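Local coordinates for protein linoleate 11-lipoxygenase (Gaeumannomyces graminis, PDB 5FX8) that uses a catalytic manganese ion to oxygenate linoleic and alpha-linolenic acids to 11S- and 13R-hydroperoxy fatty acids, at residues Gln345-Pro350 with Val533-Arg538. Numbering follows the deposited sequence.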
ATOM      1  N   GLN A 345      -8.784  -5.462 -16.728  1.00 12.38           N
ATOM      2  CA  GLN A 345     -10.147  -5.593 -16.236  1.00 12.43           C
ATOM      3  C   GLN A 345     -10.745  -4.251 -15.843  1.00 12.77           C
ATOM      4  O   GLN A 345     -11.950  -4.061 -15.976  1.00 15.06           O
ATOM      5  CB  GLN A 345     -10.196  -6.528 -15.035  1.00 13.43           C
ATOM      6  CG  GLN A 345      -9.860  -7.963 -15.274  1.00 19.95           C
ATOM      7  CD  GLN A 345      -9.659  -8.728 -13.957  1.00 36.73           C
ATOM      8  OE1 GLN A 345     -10.198  -8.340 -12.913  1.00 32.64           O
ATOM      9  NE2 GLN A 345      -8.858  -9.803 -13.997  1.00 31.99           N
ATOM     10  N   ASN A 346      -9.940  -3.323 -15.305  1.00 12.40           N
ATOM     11  CA  ASN A 346     -10.535  -2.142 -14.689  1.00 11.91           C
ATOM     12  C   ASN A 346     -10.208  -0.815 -15.350  1.00 12.09           C
ATOM     13  O   ASN A 346     -11.002   0.113 -15.253  1.00 12.16           O
ATOM     14  CB  ASN A 346     -10.123  -2.057 -13.225  1.00 12.76           C
ATOM     15  CG  ASN A 346     -10.642  -3.193 -12.428  1.00 12.24           C
ATOM     16  OD1 ASN A 346     -11.768  -3.167 -11.979  1.00 13.85           O
ATOM     17  ND2 ASN A 346      -9.828  -4.213 -12.250  1.00 14.69           N
ATOM     18  N   PHE A 347      -9.074  -0.672 -15.988  1.00 11.94           N
ATOM     19  CA  PHE A 347      -8.701   0.631 -16.498  1.00 11.20           C
ATOM     20  C   PHE A 347      -9.023   0.753 -17.980  1.00 12.83           C
ATOM     21  O   PHE A 347      -9.223  -0.241 -18.690  1.00 15.72           O
ATOM     22  CB  PHE A 347      -7.221   0.890 -16.263  1.00 11.63           C
ATOM     23  CG  PHE A 347      -6.864   1.142 -14.825  1.00 11.51           C
ATOM     24  CD1 PHE A 347      -6.840   0.112 -13.905  1.00 11.52           C
ATOM     25  CD2 PHE A 347      -6.515   2.408 -14.407  1.00 10.36           C
ATOM     26  CE1 PHE A 347      -6.497   0.358 -12.606  1.00 11.83           C
ATOM     27  CE2 PHE A 347      -6.157   2.653 -13.113  1.00  9.73           C
ATOM     28  CZ  PHE A 347      -6.148   1.636 -12.209  1.00 11.29           C
ATOM     29  N   GLY A 348      -9.077   2.011 -18.429  1.00 10.92           N
ATOM     30  CA  GLY A 348      -9.391   2.421 -19.771  1.00 10.34           C
ATOM     31  C   GLY A 348      -8.353   2.050 -20.801  1.00 12.50           C
ATOM     32  O   GLY A 348      -8.689   1.439 -21.810  1.00 20.16           O
ATOM     33  N   LEU A 349      -7.108   2.391 -20.560  1.00 12.22           N
ATOM     34  CA  LEU A 349      -6.007   2.053 -21.444  1.00 12.26           C
ATOM     35  C   LEU A 349      -5.494   0.639 -21.174  1.00 13.24           C
ATOM     36  O   LEU A 349      -5.450   0.195 -20.022  1.00 13.09           O
ATOM     37  CB  LEU A 349      -4.869   3.046 -21.269  1.00 10.54           C
ATOM     38  CG  LEU A 349      -5.201   4.496 -21.587  1.00 11.37           C
ATOM     39  CD1 LEU A 349      -3.939   5.266 -21.746  1.00 12.92           C
ATOM     40  CD2 LEU A 349      -6.016   4.619 -22.843  1.00 12.66           C
ATOM     41  N   PRO A 350      -5.080  -0.079 -22.215  1.00 13.30           N
ATOM     42  CA  PRO A 350      -4.621  -1.461 -22.028  1.00 13.04           C
ATOM     43  C   PRO A 350      -3.313  -1.514 -21.262  1.00 14.30           C
ATOM     44  O   PRO A 350      -2.569  -0.532 -21.184  1.00 17.72           O
ATOM     45  CB  PRO A 350      -4.426  -1.970 -23.462  1.00 11.07           C
ATOM     46  CG  PRO A 350      -4.060  -0.766 -24.223  1.00 10.69           C
ATOM     47  CD  PRO A 350      -4.877   0.372 -23.603  1.00 12.67           C
ATOM     48  N   VAL A 533     -13.476  -0.236  -6.880  1.00 11.91           N
ATOM     49  CA  VAL A 533     -13.190  -0.047  -5.468  1.00 13.66           C
ATOM     50  C   VAL A 533     -12.526  -1.287  -4.884  1.00 12.72           C
ATOM     51  O   VAL A 533     -11.702  -1.181  -3.984  1.00 12.62           O
ATOM     52  CB  VAL A 533     -14.457   0.370  -4.696  1.00 13.03           C
ATOM     53  CG1 VAL A 533     -14.121   0.642  -3.267  1.00 11.00           C
ATOM     54  CG2 VAL A 533     -14.985   1.610  -5.265  1.00 12.02           C
ATOM     55  N   SER A 534     -12.803  -2.463  -5.434  1.00 13.18           N
ATOM     56  CA  SER A 534     -12.256  -3.692  -4.872  1.00 11.95           C
ATOM     57  C   SER A 534     -10.783  -3.869  -5.221  1.00 11.44           C
ATOM     58  O   SER A 534      -9.994  -4.332  -4.388  1.00 13.59           O
ATOM     59  CB  SER A 534     -13.068  -4.874  -5.356  1.00 13.80           C
ATOM     60  OG  SER A 534     -12.531  -6.078  -4.842  1.00 20.32           O
ATOM     61  N   LEU A 535     -10.393  -3.496  -6.441  1.00 11.72           N
ATOM     62  CA  LEU A 535      -8.977  -3.501  -6.806  1.00 11.45           C
ATOM     63  C   LEU A 535      -8.175  -2.465  -6.002  1.00 11.41           C
ATOM     64  O   LEU A 535      -7.088  -2.756  -5.475  1.00 10.98           O
ATOM     65  CB  LEU A 535      -8.854  -3.248  -8.303  1.00 10.45           C
ATOM     66  CG  LEU A 535      -7.435  -3.103  -8.823  1.00 12.36           C
ATOM     67  CD1 LEU A 535      -6.639  -4.398  -8.701  1.00 10.36           C
ATOM     68  CD2 LEU A 535      -7.500  -2.641 -10.234  1.00 11.45           C
ATOM     69  N   LEU A 536      -8.696  -1.246  -5.890  1.00 11.09           N
ATOM     70  CA  LEU A 536      -7.956  -0.234  -5.147  1.00 11.37           C
ATOM     71  C   LEU A 536      -7.906  -0.588  -3.659  1.00 10.95           C
ATOM     72  O   LEU A 536      -6.875  -0.402  -2.996  1.00 12.77           O
ATOM     73  CB  LEU A 536      -8.564   1.147  -5.403  1.00 11.79           C
ATOM     74  CG  LEU A 536      -8.759   1.502  -6.882  1.00  9.31           C
ATOM     75  CD1 LEU A 536      -9.283   2.898  -7.119  1.00  9.02           C
ATOM     76  CD2 LEU A 536      -7.467   1.302  -7.568  1.00  7.72           C
ATOM     77  N   ALA A 537      -8.982  -1.167  -3.130  1.00 10.33           N
ATOM     78  CA  ALA A 537      -8.909  -1.680  -1.773  1.00 10.03           C
ATOM     79  C   ALA A 537      -7.858  -2.772  -1.657  1.00  9.54           C
ATOM     80  O   ALA A 537      -7.246  -2.927  -0.607  1.00 17.12           O
ATOM     81  CB  ALA A 537     -10.271  -2.202  -1.318  1.00  9.78           C
ATOM     82  N   ARG A 538      -7.630  -3.535  -2.718  1.00  9.50           N
ATOM     83  CA  ARG A 538      -6.577  -4.529  -2.661  1.00  9.44           C
ATOM     84  C   ARG A 538      -5.179  -3.926  -2.734  1.00 14.92           C
ATOM     85  O   ARG A 538      -4.208  -4.621  -2.412  1.00 14.82           O
ATOM     86  CB  ARG A 538      -6.776  -5.552  -3.773  1.00 10.95           C
ATOM     87  CG  ARG A 538      -7.453  -6.837  -3.300  1.00 12.44           C
ATOM     88  CD  ARG A 538      -7.823  -7.681  -4.484  1.00 11.62           C
ATOM     89  NE  ARG A 538      -9.035  -7.224  -5.136  1.00 15.18           N
ATOM     90  CZ  ARG A 538      -9.193  -7.233  -6.442  1.00 15.41           C
ATOM     91  NH1 ARG A 538      -8.203  -7.657  -7.203  1.00 17.06           N
ATOM     92  NH2 ARG A 538     -10.319  -6.823  -6.981  1.00 13.66           N
TER
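A buried helix-end packing contact in the helical lipoxygenase domain brings N346, the last residue of helix 342-346, and F347, the first beyond it, against L535 of helix 526-539. It is narrow: the nearest CA atoms, those of N346 and L535, are 8.1 Å apart, and the two segments together bury 132 Å². One methyl, CD2 of L535, carries most of it. It lies 3.5 Å from ND2 of N346 and 3.9 Å from CG of the same amide, so the contact with N346 is van der Waals packing of a methyl on a carboxamide. The amide nitrogen finds its polar partner within its own helix, in a hydrogen bond from ND2 to the carbonyl O of F342; that bond satisfies a buried N-H and would help to hold the amide beside the leucine. The same methyl stands 4.0 Å from CE1 of F347, at the ring edge and near the ring plane, and the two side chains cross at about a right angle. With CG of L535 anti to the backbone N (chi1 175°), the leucine extends from its helix into the angle between amide and ring.

One turn along, R538 folds back over its own helix. Its NH2 donates to OG of S534 at 3.2 Å, nearly straight (169°) and only 4° out of the guanidinium plane, while CA of L535 lies under one face of the guanidinium, displaced toward its rim. R538 also makes a cation-pi contact with F342, a further link between the two helices. F347 stacks on W343, and its side chain is about 8 Å from that of the manganese ligand N482. The arrangement is thus close packing of a leucine methyl on an amide and a phenyl edge, in the helical body of the lipoxygenase fold, near but not at the manganese site.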